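NAD(P)-dependent oxidoreductase (Pseudomonas putida, PDB 7A3W) is an NADPH-dependent imine reductase that probably catalyses both conjugate reduction and reductive amination. Local coordinates at residues 6-11 against 30-35; 10-15 against 66-71; 73-78 against 96-101; 120-125 against 140-145. All blocks are in the same frame, centred on the assembly; numbering follows the deposited sequence. Where two conformers were deposited one is given.

In the fold
All four contacts belong to the one sheet of the cofactor-binding domain. Interaction 1 lies at the surface; the other three are buried. Interactions 1 and 2 share strand 10-14 and border it on its two sides, with strands 33-37 and 67-70. Interaction 3 takes up strand 95-98 and the helix that leads to it. Interaction 4 adds strands 120-126 and 140-144. The chemistry changes with place. Interaction 1 relies on a lysine over a tyrosine and on waters. Interaction 2 is mostly backbone ladder and aliphatic packing. Interaction 3 centres on a lysine amine and the nicotinamide ribose of NADPH. Interaction 4 is an antiparallel backbone ladder with apolar packing on a tyrosine. A Lys75-Asp123 salt bridge joins interactions 3 and 4.

Interaction 1 (6-11 against 30-35); sequences SNKPSV and AGYGVT
Lys8 sets its CD over one face of the Tyr32 ring. The contact belongs to the first beta-alpha-beta unit of the Rossmann fold, in which helix 18-29 links strands 10-14 and 33-37. The touch is a CH-pi contact, Lys8 CD 3.7 Å from the Tyr32 ring centroid and offset toward the rim. Beyond it a bend at chi4 (89°) carries Lys8 NZ to Ala30 O, to which it donates at 3.1 Å. That carbonyl lies at the C-terminal end of helix 18-29, where a positive charge is probably welcome; Gly31 ends the helix in a Schellman motif. Pro9 runs alongside the tyrosine, pointing the same way, with its CD 3.9 Å from Tyr32 CE2. Pro9 O sits at the ring edge, and Val11 CG2 approaches obliquely. An alanine at Tyr32 would probably leave Lys8 CD and Pro9 CD without their ring and the middle of the lysine chain less fixed. The strands pair in parallel: Val11 N donates to Gly33 O, and Thr35 N to Val11 O. Toward the N-terminal end of the pair a water takes over, donating to Lys8 O at 2.6 Å and accepting from Gly33 N at 2.9 Å.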
# COMPACT_ATOMS: atom_id res chain seq x y z
N SER B 6 -41.54 7.95 -2.09
CA SER B 6 -40.99 9.29 -2.43
C SER B 6 -40.70 9.34 -3.94
O SER B 6 -39.89 10.16 -4.37
CB SER B 6 -39.76 9.63 -1.61
OG SER B 6 -38.82 8.56 -1.67
N ASN B 7 -41.41 8.50 -4.69
CA ASN B 7 -41.43 8.39 -6.17
C ASN B 7 -40.08 7.86 -6.67
O ASN B 7 -39.52 8.38 -7.67
CB ASN B 7 -41.84 9.70 -6.84
CG ASN B 7 -42.53 9.44 -8.16
OD1 ASN B 7 -43.00 8.33 -8.42
ND2 ASN B 7 -42.60 10.47 -8.99
N LYS B 8 -39.56 6.86 -5.99
CA LYS B 8 -38.30 6.18 -6.37
C LYS B 8 -38.67 4.77 -6.81
O LYS B 8 -39.57 4.16 -6.27
CB LYS B 8 -37.30 6.25 -5.21
CG LYS B 8 -36.93 7.67 -4.83
CD LYS B 8 -35.49 7.88 -4.46
CE LYS B 8 -35.13 9.34 -4.33
NZ LYS B 8 -35.36 9.80 -2.94
N PRO B 9 -38.00 4.22 -7.84
CA PRO B 9 -38.37 2.91 -8.38
C PRO B 9 -37.91 1.76 -7.47
O PRO B 9 -37.19 1.99 -6.53
CB PRO B 9 -37.62 2.88 -9.71
CG PRO B 9 -36.36 3.66 -9.39
CD PRO B 9 -36.84 4.81 -8.52
N SER B 10 -38.37 0.55 -7.77
CA SER B 10 -38.05 -0.65 -6.96
C SER B 10 -36.66 -1.14 -7.33
O SER B 10 -36.28 -1.07 -8.53
CB SER B 10 -39.08 -1.74 -7.12
OG SER B 10 -38.70 -2.90 -6.37
N VAL B 11 -35.91 -1.62 -6.33
CA VAL B 11 -34.61 -2.30 -6.54
C VAL B 11 -34.68 -3.63 -5.82
O VAL B 11 -35.25 -3.66 -4.76
CB VAL B 11 -33.45 -1.45 -6.03
CG1 VAL B 11 -32.13 -2.12 -6.34
CG2 VAL B 11 -33.51 -0.05 -6.62
N ALA B 30 -32.62 5.68 1.56
CA ALA B 30 -32.68 6.72 0.50
C ALA B 30 -34.09 6.80 -0.11
O ALA B 30 -34.29 7.63 -1.02
CB ALA B 30 -31.63 6.45 -0.55
N GLY B 31 -35.03 5.95 0.33
CA GLY B 31 -36.45 6.04 -0.04
C GLY B 31 -36.81 5.14 -1.21
O GLY B 31 -37.87 5.34 -1.80
N TYR B 32 -35.95 4.17 -1.55
CA TYR B 32 -36.21 3.20 -2.63
C TYR B 32 -37.05 2.06 -2.04
O TYR B 32 -36.81 1.69 -0.88
CB TYR B 32 -34.91 2.69 -3.27
CG TYR B 32 -34.18 3.74 -4.05
CD1 TYR B 32 -33.43 4.72 -3.42
CD2 TYR B 32 -34.31 3.83 -5.43
CE1 TYR B 32 -32.80 5.72 -4.13
CE2 TYR B 32 -33.68 4.83 -6.16
CZ TYR B 32 -32.91 5.77 -5.51
OH TYR B 32 -32.31 6.77 -6.22
N GLY B 33 -38.00 1.55 -2.81
CA GLY B 33 -38.65 0.27 -2.52
C GLY B 33 -37.60 -0.80 -2.68
O GLY B 33 -36.81 -0.72 -3.66
N VAL B 34 -37.45 -1.69 -1.71
CA VAL B 34 -36.42 -2.75 -1.87
C VAL B 34 -37.09 -4.09 -1.65
O VAL B 34 -37.68 -4.27 -0.60
CB VAL B 34 -35.23 -2.58 -0.92
CG1 VAL B 34 -34.21 -3.69 -1.14
CG2 VAL B 34 -34.57 -1.23 -1.08
N THR B 35 -36.88 -5.01 -2.59
CA THR B 35 -37.22 -6.43 -2.44
C THR B 35 -35.91 -7.18 -2.23
O THR B 35 -35.00 -7.01 -3.05
CB THR B 35 -38.01 -6.96 -3.64
OG1 THR B 35 -39.27 -6.29 -3.65
CG2 THR B 35 -38.21 -8.46 -3.57
O HOH W 1 -39.89 1.87 -5.01
O HOH W 2 -39.81 -3.77 -3.84

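Interaction 2 (10-15 against 66-71); sequences SVSVLG and NLIIIC. With NDP (NADPH dihydro-nicotinamide-adenine-dinucleotide phosphate), chain F.
Ser10 O is gripped by two waters, and both tie it to Asn66. One donates to Ser10 O at 2.7 Å and accepts from Asn66 N. The other donates to Ser10 O and, at 2.6 Å, to Asn66 OD1. The waters thus extend the ladder beyond the point where the strands pair directly. From there strands 10-14 and 67-70 run parallel, their directions 21° apart. Ser12 N donates to Leu67 O, and Ile69 N to Ser12 O at 2.8 Å. Leu14 N then donates to Ile69 O, and Cys71 N to Leu14 O. On the face of Val11, Val13 and Ile69, the extended Ile69 chain (chi2 162°) brings CD1 within 3.6 Å of Val11 CG1. On the other face, Leu14 CD1 meets Ile68 CG2 at 3.6 Å, while Leu14 CB lies beside Ile70 CD1. Ser12 OG is satisfied by Ala61 O and Ser65.

Just past the strand ends, both segments reach the cofactor. Gly15, probably the first glycine of a Rossmann GxGxxG loop, has CA 3.5 Å from NADPH O3B. A side chain there would clash with Cys71 O. Cys71 SG lies 3.6 Å from NADPH O4D. Strands 33-37 and 95-98 flank the pair in the sheet. Helix 18-29 packs on the Val11 and Ile69 side through Leu23 and Leu27, and Thr155 of helix 146-157 touches Val11 and Leu67.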
# COMPACT_ATOMS: atom_id res chain seq x y z
N SER B 10 -38.37 0.55 -7.77
CA SER B 10 -38.05 -0.65 -6.96
C SER B 10 -36.66 -1.14 -7.33
O SER B 10 -36.28 -1.07 -8.53
CB SER B 10 -39.08 -1.74 -7.12
OG SER B 10 -38.70 -2.90 -6.37
N VAL B 11 -35.91 -1.62 -6.33
CA VAL B 11 -34.61 -2.30 -6.54
C VAL B 11 -34.68 -3.63 -5.82
O VAL B 11 -35.25 -3.66 -4.76
CB VAL B 11 -33.45 -1.45 -6.03
CG1 VAL B 11 -32.13 -2.12 -6.34
CG2 VAL B 11 -33.51 -0.05 -6.62
N SER B 12 -34.09 -4.67 -6.38
CA SER B 12 -33.97 -5.99 -5.72
C SER B 12 -32.49 -6.22 -5.37
O SER B 12 -31.61 -5.78 -6.12
CB SER B 12 -34.53 -7.09 -6.56
OG SER B 12 -35.94 -6.95 -6.75
N VAL B 13 -32.24 -6.80 -4.20
CA VAL B 13 -30.89 -7.19 -3.71
C VAL B 13 -30.98 -8.68 -3.39
O VAL B 13 -31.85 -9.07 -2.61
CB VAL B 13 -30.45 -6.35 -2.50
CG1 VAL B 13 -29.13 -6.83 -1.91
CG2 VAL B 13 -30.40 -4.85 -2.85
N LEU B 14 -30.12 -9.47 -4.02
CA LEU B 14 -30.03 -10.93 -3.79
C LEU B 14 -28.69 -11.19 -3.12
O LEU B 14 -27.66 -10.91 -3.71
CB LEU B 14 -30.15 -11.67 -5.12
CG LEU B 14 -31.54 -11.76 -5.74
CD1 LEU B 14 -32.04 -10.41 -6.21
CD2 LEU B 14 -31.53 -12.76 -6.90
N GLY B 15 -28.72 -11.70 -1.90
CA GLY B 15 -27.54 -11.93 -1.04
C GLY B 15 -27.55 -10.90 0.05
O GLY B 15 -27.36 -9.69 -0.26
N ASN B 66 -36.86 -3.64 -11.88
CA ASN B 66 -36.10 -3.53 -13.15
C ASN B 66 -34.59 -3.33 -12.86
O ASN B 66 -33.84 -3.29 -13.82
CB ASN B 66 -36.65 -2.42 -14.06
CG ASN B 66 -36.28 -1.03 -13.61
OD1 ASN B 66 -35.75 -0.83 -12.51
ND2 ASN B 66 -36.50 -0.04 -14.46
N LEU B 67 -34.17 -3.23 -11.59
CA LEU B 67 -32.74 -3.20 -11.21
C LEU B 67 -32.47 -4.28 -10.14
O LEU B 67 -33.05 -4.20 -9.06
CB LEU B 67 -32.35 -1.82 -10.68
CG LEU B 67 -30.91 -1.69 -10.18
CD1 LEU B 67 -29.93 -2.04 -11.28
CD2 LEU B 67 -30.65 -0.30 -9.63
N ILE B 68 -31.68 -5.27 -10.49
CA ILE B 68 -31.43 -6.48 -9.67
C ILE B 68 -29.94 -6.50 -9.31
O ILE B 68 -29.10 -6.78 -10.19
CB ILE B 68 -31.80 -7.75 -10.44
CG1 ILE B 68 -33.15 -7.70 -11.17
CG2 ILE B 68 -31.68 -8.94 -9.49
CD1 ILE B 68 -34.34 -7.28 -10.33
N ILE B 69 -29.62 -6.29 -8.04
CA ILE B 69 -28.21 -6.21 -7.54
C ILE B 69 -27.88 -7.55 -6.88
O ILE B 69 -28.63 -7.97 -6.01
CB ILE B 69 -28.03 -5.03 -6.59
CG1 ILE B 69 -28.27 -3.71 -7.31
CG2 ILE B 69 -26.67 -5.09 -5.93
CD1 ILE B 69 -28.53 -2.56 -6.38
N ILE B 70 -26.80 -8.18 -7.32
CA ILE B 70 -26.38 -9.51 -6.80
C ILE B 70 -25.17 -9.29 -5.90
O ILE B 70 -24.22 -8.62 -6.33
CB ILE B 70 -26.01 -10.46 -7.94
CG1 ILE B 70 -27.02 -10.45 -9.08
CG2 ILE B 70 -25.77 -11.87 -7.39
CD1 ILE B 70 -28.43 -10.80 -8.66
N CYS B 71 -25.19 -9.80 -4.69
CA CYS B 71 -24.04 -9.72 -3.76
C CYS B 71 -23.96 -11.00 -2.94
O CYS B 71 -24.11 -10.98 -1.72
CB CYS B 71 -24.13 -8.49 -2.86
SG CYS B 71 -22.53 -8.11 -2.14
PA NDP F . -20.91 -13.06 3.40
O1A NDP F . -21.30 -12.15 4.53
O2A NDP F . -20.21 -14.37 3.64
O5B NDP F . -22.25 -13.34 2.57
C5B NDP F . -22.27 -14.36 1.56
C4B NDP F . -23.63 -14.32 0.92
O4B NDP F . -23.71 -15.31 -0.14
C3B NDP F . -24.81 -14.62 1.86
O3B NDP F . -25.93 -13.90 1.39
C2B NDP F . -24.95 -16.12 1.67
O2B NDP F . -26.22 -16.70 1.98
C1B NDP F . -24.79 -16.17 0.16
N9A NDP F . -24.50 -17.50 -0.34
C8A NDP F . -23.43 -18.31 -0.09
N7A NDP F . -23.50 -19.46 -0.70
C5A NDP F . -24.68 -19.39 -1.43
C6A NDP F . -25.33 -20.29 -2.30
N6A NDP F . -24.85 -21.49 -2.62
N1A NDP F . -26.50 -19.88 -2.85
C2A NDP F . -26.99 -18.68 -2.54
N3A NDP F . -26.48 -17.76 -1.73
C4A NDP F . -25.31 -18.18 -1.20
O3 NDP F . -20.08 -12.30 2.27
PN NDP F . -20.01 -10.71 2.01
O1N NDP F . -18.93 -10.22 2.89
O2N NDP F . -21.37 -10.10 2.17
O5D NDP F . -19.47 -10.68 0.52
C5D NDP F . -20.32 -10.85 -0.64
C4D NDP F . -19.50 -10.55 -1.87
O4D NDP F . -19.08 -9.16 -1.86
C3D NDP F . -18.22 -11.38 -2.04
O3D NDP F . -18.13 -11.84 -3.38
C2D NDP F . -17.13 -10.42 -1.61
O2D NDP F . -15.88 -10.76 -2.20
C1D NDP F . -17.70 -9.07 -2.05
N1N NDP F . -17.21 -7.91 -1.24
C2N NDP F . -17.37 -7.84 0.13
C3N NDP F . -16.76 -6.85 0.88
C7N NDP F . -16.90 -6.75 2.36
O7N NDP F . -16.21 -5.91 2.94
N7N NDP F . -17.76 -7.50 3.03
C4N NDP F . -15.99 -5.80 0.19
C5N NDP F . -15.91 -5.94 -1.25
C6N NDP F . -16.58 -6.87 -1.89
P2B NDP F . -26.46 -17.11 3.53
O1X NDP F . -25.22 -17.92 3.91
O2X NDP F . -26.72 -15.86 4.34
O3X NDP F . -27.69 -17.97 3.35
O HOH W 3 -38.07 -1.35 -10.47
O HOH W 4 -35.19 0.68 -10.46

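Interaction 3 (73-78 against 96-101); sequences IDKAVF and IVNMST. With NDP (NADPH dihydro-nicotinamide-adenine-dinucleotide phosphate), chain F.
Lys75, in the first turn of helix 75-83, reaches along Asn98 to Ser100 in the loop after strand 95-98. Its CB lies 4.1 Å from Asn98 ND2. CG sits closer, 3.5 Å from Asn98 ND2, and also touches Ser100 O. CD stays beside the Asn98 amide, and CE passes next to Ser100 O. A bend at chi4 (-64°) places Lys75 NZ, which donates to Ser100 O at 2.6 Å, nearly along the C=O axis. NZ also forms a salt bridge with Asp123 of the adjoining strand. A methionine in place of Lys75 would probably leave Ser100 O and the Asp123 carboxylate without their charged mate.

The helix start is tied down too. Lys75 N donates to Thr101 O at 3.0 Å from above the carbonyl plane, and Asp74 OD1 caps the helix by accepting from Val77 N. Asn98 OD1 accepts from Ser100 N in an Asx turn, while its ND2 is hydrogen-bonded to Tyr121 OH. Phe78 and Ile96 meet tip to tip, CE2 to CG2 at 4.1 Å.

The same loops hold the nicotinamide ribose of NADPH. Its O3D donates to Ile73 O at 2.6 Å and accepts from Thr101 N at 2.9 Å. Thr101 OG1 is hydrogen-bonded to O2D and to Tyr177 OH. The lysine amine thus holds the carbonyl of Ser100, just before Thr101, which is likely to help keep the ribose-binding loop in position.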
# COMPACT_ATOMS: atom_id res chain seq x y z
N ILE B 73 -21.72 -14.80 -2.25
CA ILE B 73 -20.30 -15.04 -1.91
C ILE B 73 -19.46 -14.99 -3.19
O ILE B 73 -18.34 -14.47 -3.16
CB ILE B 73 -20.13 -16.37 -1.14
CG1 ILE B 73 -18.69 -16.52 -0.65
CG2 ILE B 73 -20.62 -17.55 -1.98
CD1 ILE B 73 -18.18 -15.31 0.10
N ASP B 74 -20.00 -15.48 -4.30
CA ASP B 74 -19.24 -15.49 -5.58
C ASP B 74 -20.19 -15.57 -6.78
O ASP B 74 -21.40 -15.82 -6.62
CB ASP B 74 -18.16 -16.57 -5.61
CG ASP B 74 -18.67 -17.99 -5.53
OD1 ASP B 74 -19.82 -18.23 -5.95
OD2 ASP B 74 -17.92 -18.85 -5.06
N LYS B 75 -19.63 -15.33 -7.97
CA LYS B 75 -20.41 -15.37 -9.22
C LYS B 75 -20.92 -16.79 -9.49
O LYS B 75 -22.03 -16.91 -10.00
CB LYS B 75 -19.56 -14.80 -10.35
CG LYS B 75 -19.25 -13.32 -10.20
CD LYS B 75 -18.58 -12.71 -11.42
CE LYS B 75 -17.87 -11.39 -11.20
NZ LYS B 75 -18.81 -10.30 -10.80
N ALA B 76 -20.15 -17.82 -9.15
CA ALA B 76 -20.55 -19.24 -9.34
C ALA B 76 -21.92 -19.51 -8.69
O ALA B 76 -22.79 -20.12 -9.34
CB ALA B 76 -19.49 -20.17 -8.79
N VAL B 77 -22.17 -19.05 -7.47
CA VAL B 77 -23.49 -19.36 -6.83
C VAL B 77 -24.61 -18.58 -7.52
O VAL B 77 -25.74 -19.07 -7.53
CB VAL B 77 -23.49 -19.18 -5.30
CG1 VAL B 77 -22.38 -20.02 -4.66
CG2 VAL B 77 -23.42 -17.73 -4.86
N PHE B 78 -24.33 -17.44 -8.16
CA PHE B 78 -25.38 -16.75 -8.96
C PHE B 78 -25.69 -17.56 -10.22
O PHE B 78 -26.84 -17.62 -10.66
CB PHE B 78 -24.98 -15.32 -9.28
CG PHE B 78 -26.06 -14.59 -10.03
CD1 PHE B 78 -27.35 -14.51 -9.52
CD2 PHE B 78 -25.81 -14.04 -11.28
CE1 PHE B 78 -28.35 -13.84 -10.22
CE2 PHE B 78 -26.81 -13.39 -11.98
CZ PHE B 78 -28.08 -13.30 -11.46
N ILE B 96 -29.43 -6.57 -14.55
CA ILE B 96 -28.71 -7.35 -13.51
C ILE B 96 -27.34 -6.71 -13.31
O ILE B 96 -26.60 -6.60 -14.27
CB ILE B 96 -28.59 -8.81 -13.97
CG1 ILE B 96 -29.97 -9.47 -14.04
CG2 ILE B 96 -27.64 -9.57 -13.06
CD1 ILE B 96 -30.45 -9.97 -12.73
N VAL B 97 -27.02 -6.34 -12.07
CA VAL B 97 -25.70 -5.80 -11.64
C VAL B 97 -25.10 -6.79 -10.66
O VAL B 97 -25.59 -6.91 -9.56
CB VAL B 97 -25.81 -4.41 -11.01
CG1 VAL B 97 -24.44 -3.86 -10.69
CG2 VAL B 97 -26.55 -3.44 -11.93
N ASN B 98 -24.05 -7.48 -11.10
CA ASN B 98 -23.41 -8.55 -10.32
C ASN B 98 -22.20 -7.98 -9.57
O ASN B 98 -21.14 -7.79 -10.21
CB ASN B 98 -23.06 -9.66 -11.29
CG ASN B 98 -22.48 -10.87 -10.61
OD1 ASN B 98 -22.29 -10.87 -9.39
ND2 ASN B 98 -22.13 -11.85 -11.44
N MET B 99 -22.34 -7.71 -8.27
CA MET B 99 -21.27 -7.17 -7.40
C MET B 99 -20.55 -8.27 -6.61
O MET B 99 -19.76 -7.94 -5.68
CB MET B 99 -21.87 -6.15 -6.43
CG MET B 99 -22.39 -4.95 -7.16
SD MET B 99 -23.03 -3.79 -5.97
CE MET B 99 -23.66 -2.53 -7.08
N SER B 100 -20.72 -9.52 -7.01
CA SER B 100 -20.08 -10.70 -6.38
C SER B 100 -18.70 -10.92 -7.02
O SER B 100 -18.57 -10.73 -8.22
CB SER B 100 -20.98 -11.90 -6.49
OG SER B 100 -20.24 -13.10 -6.67
N THR B 101 -17.70 -11.27 -6.21
CA THR B 101 -16.35 -11.65 -6.67
C THR B 101 -16.43 -12.94 -7.48
O THR B 101 -17.16 -13.84 -7.08
CB THR B 101 -15.39 -11.84 -5.50
OG1 THR B 101 -15.30 -10.59 -4.80
CG2 THR B 101 -14.02 -12.30 -5.95
PA NDP F . -20.91 -13.06 3.40
O1A NDP F . -21.30 -12.15 4.53
O2A NDP F . -20.21 -14.37 3.64
O5B NDP F . -22.25 -13.34 2.57
C5B NDP F . -22.27 -14.36 1.56
C4B NDP F . -23.63 -14.32 0.92
O4B NDP F . -23.71 -15.31 -0.14
C3B NDP F . -24.81 -14.62 1.86
O3B NDP F . -25.93 -13.90 1.39
C2B NDP F . -24.95 -16.12 1.67
O2B NDP F . -26.22 -16.70 1.98
C1B NDP F . -24.79 -16.17 0.16
N9A NDP F . -24.50 -17.50 -0.34
C8A NDP F . -23.43 -18.31 -0.09
N7A NDP F . -23.50 -19.46 -0.70
C5A NDP F . -24.68 -19.39 -1.43
C6A NDP F . -25.33 -20.29 -2.30
N6A NDP F . -24.85 -21.49 -2.62
N1A NDP F . -26.50 -19.88 -2.85
C2A NDP F . -26.99 -18.68 -2.54
N3A NDP F . -26.48 -17.76 -1.73
C4A NDP F . -25.31 -18.18 -1.20
O3 NDP F . -20.08 -12.30 2.27
PN NDP F . -20.01 -10.71 2.01
O1N NDP F . -18.93 -10.22 2.89
O2N NDP F . -21.37 -10.10 2.17
O5D NDP F . -19.47 -10.68 0.52
C5D NDP F . -20.32 -10.85 -0.64
C4D NDP F . -19.50 -10.55 -1.87
O4D NDP F . -19.08 -9.16 -1.86
C3D NDP F . -18.22 -11.38 -2.04
O3D NDP F . -18.13 -11.84 -3.38
C2D NDP F . -17.13 -10.42 -1.61
O2D NDP F . -15.88 -10.76 -2.20
C1D NDP F . -17.70 -9.07 -2.05
N1N NDP F . -17.21 -7.91 -1.24
C2N NDP F . -17.37 -7.84 0.13
C3N NDP F . -16.76 -6.85 0.88
C7N NDP F . -16.90 -6.75 2.36
O7N NDP F . -16.21 -5.91 2.94
N7N NDP F . -17.76 -7.50 3.03
C4N NDP F . -15.99 -5.80 0.19
C5N NDP F . -15.91 -5.94 -1.25
C6N NDP F . -16.58 -6.87 -1.89
P2B NDP F . -26.46 -17.11 3.53
O1X NDP F . -25.22 -17.92 3.91
O2X NDP F . -26.72 -15.86 4.34
O3X NDP F . -27.69 -17.97 3.35

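Interaction 4 (120-125 against 140-145); sequences LYVDAG and ILYSGN
Ala124 CB packs against the Tyr142 ring, 3.6 Å from its CD1, as a non-hydrogen-bonded pair of two antiparallel strands. This is where the parallel Rossmann sheet reverses direction, strand 140-144 running back along strand 120-126. Val122 CG1 comes to the same ring atom, Tyr142 CD1, at 3.9 Å. Ile140 CG2 lies over one face of the tyrosine, and Tyr149 meets the ring from helix 146-157.

The backbone holds these side chains in register. Asp123 and Ser143 exchange two bonds, the shorter from Asp123 N to Ser143 O at 2.7 Å. Gly125 and Leu141 do the same, Gly125 N donating to Leu141 O and Leu141 N to Gly125 O. At the far end Asn145 N donates to Tyr121 O, almost straight at 175°. Gly144, between Ser143 and Asn145, has a positive phi (128°), and a side chain there would run into Tyr121 O.

Further out, on the opposite face from Tyr142, Ser143 OG is hydrogen-bonded to Cys173 N at the start of helix 173-200 and to Asp169 O just before it. Asp123 OD1 takes a weak hydrogen bond from Tyr121 OH, whose stronger partner is Asn98 ND2, and forms a salt bridge with Lys75. At the pair's end, Asn145 OD1 caps helix 146-157 at Ala148 N. Asn145 ND2 rests 3.5 Å from Leu120 CG and donates at 3.1 Å to a water that also accepts from Tyr121 N.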
# COMPACT_ATOMS: atom_id res chain seq x y z
N LEU B 120 -30.46 -7.31 -19.30
CA LEU B 120 -29.28 -6.44 -19.54
C LEU B 120 -28.31 -6.70 -18.39
O LEU B 120 -28.79 -6.83 -17.25
CB LEU B 120 -29.71 -4.97 -19.50
CG LEU B 120 -30.31 -4.33 -20.75
CD1 LEU B 120 -30.75 -5.31 -21.80
CD2 LEU B 120 -31.44 -3.41 -20.35
N TYR B 121 -27.01 -6.76 -18.66
CA TYR B 121 -26.00 -7.21 -17.68
C TYR B 121 -24.91 -6.17 -17.50
O TYR B 121 -24.29 -5.68 -18.49
CB TYR B 121 -25.38 -8.54 -18.11
CG TYR B 121 -24.46 -9.10 -17.07
CD1 TYR B 121 -24.93 -9.53 -15.84
CD2 TYR B 121 -23.09 -9.12 -17.26
CE1 TYR B 121 -24.08 -10.03 -14.86
CE2 TYR B 121 -22.22 -9.60 -16.30
CZ TYR B 121 -22.71 -10.07 -15.10
OH TYR B 121 -21.83 -10.56 -14.17
N VAL B 122 -24.64 -5.86 -16.23
CA VAL B 122 -23.52 -5.00 -15.79
C VAL B 122 -22.76 -5.79 -14.72
O VAL B 122 -23.39 -6.23 -13.76
CB VAL B 122 -24.03 -3.65 -15.28
CG1 VAL B 122 -22.89 -2.74 -14.88
CG2 VAL B 122 -24.90 -2.98 -16.32
N ASP B 123 -21.45 -5.94 -14.92
CA ASP B 123 -20.57 -6.57 -13.91
C ASP B 123 -19.99 -5.46 -13.04
O ASP B 123 -19.83 -4.32 -13.54
CB ASP B 123 -19.53 -7.45 -14.58
CG ASP B 123 -19.03 -8.48 -13.58
OD1 ASP B 123 -19.87 -9.27 -13.15
OD2 ASP B 123 -17.83 -8.44 -13.23
N ALA B 124 -19.74 -5.71 -11.76
CA ALA B 124 -19.38 -4.63 -10.83
C ALA B 124 -18.44 -5.17 -9.75
O ALA B 124 -18.26 -6.40 -9.61
CB ALA B 124 -20.61 -3.97 -10.27
N GLY B 125 -17.73 -4.26 -9.11
CA GLY B 125 -16.76 -4.61 -8.07
C GLY B 125 -16.77 -3.52 -7.02
O GLY B 125 -16.59 -2.34 -7.39
N ILE B 140 -17.51 2.02 -6.58
CA ILE B 140 -17.83 0.72 -7.21
C ILE B 140 -17.42 0.82 -8.68
O ILE B 140 -17.66 1.87 -9.33
CB ILE B 140 -19.32 0.36 -7.01
CG1 ILE B 140 -19.63 0.28 -5.52
CG2 ILE B 140 -19.68 -0.93 -7.74
CD1 ILE B 140 -21.11 0.10 -5.17
N LEU B 141 -16.77 -0.22 -9.15
CA LEU B 141 -16.37 -0.37 -10.56
C LEU B 141 -17.53 -1.02 -11.31
O LEU B 141 -18.13 -1.96 -10.74
CB LEU B 141 -15.15 -1.29 -10.60
CG LEU B 141 -13.91 -0.83 -9.83
CD1 LEU B 141 -12.78 -1.80 -10.11
CD2 LEU B 141 -13.53 0.61 -10.21
N TYR B 142 -17.78 -0.60 -12.55
CA TYR B 142 -18.82 -1.20 -13.41
C TYR B 142 -18.28 -1.40 -14.82
O TYR B 142 -17.49 -0.54 -15.30
CB TYR B 142 -20.05 -0.30 -13.48
CG TYR B 142 -20.71 0.00 -12.17
CD1 TYR B 142 -21.68 -0.84 -11.64
CD2 TYR B 142 -20.39 1.15 -11.46
CE1 TYR B 142 -22.30 -0.55 -10.44
CE2 TYR B 142 -21.02 1.46 -10.27
CZ TYR B 142 -21.97 0.60 -9.74
OH TYR B 142 -22.56 0.85 -8.54
N SER B 143 -18.75 -2.45 -15.47
CA SER B 143 -18.53 -2.69 -16.91
C SER B 143 -19.71 -3.46 -17.49
O SER B 143 -20.36 -4.22 -16.75
CB SER B 143 -17.21 -3.37 -17.19
OG SER B 143 -17.27 -4.75 -16.84
N GLY B 144 -20.00 -3.23 -18.77
CA GLY B 144 -21.09 -3.94 -19.46
C GLY B 144 -22.00 -2.93 -20.12
O GLY B 144 -21.52 -1.86 -20.52
N ASN B 145 -23.27 -3.28 -20.22
CA ASN B 145 -24.25 -2.55 -21.03
C ASN B 145 -24.26 -1.09 -20.59
O ASN B 145 -24.63 -0.79 -19.45
CB ASN B 145 -25.61 -3.23 -20.89
CG ASN B 145 -26.63 -2.65 -21.83
OD1 ASN B 145 -26.75 -1.43 -21.94
ND2 ASN B 145 -27.36 -3.54 -22.47
O HOH W 5 -26.48 -6.36 -21.62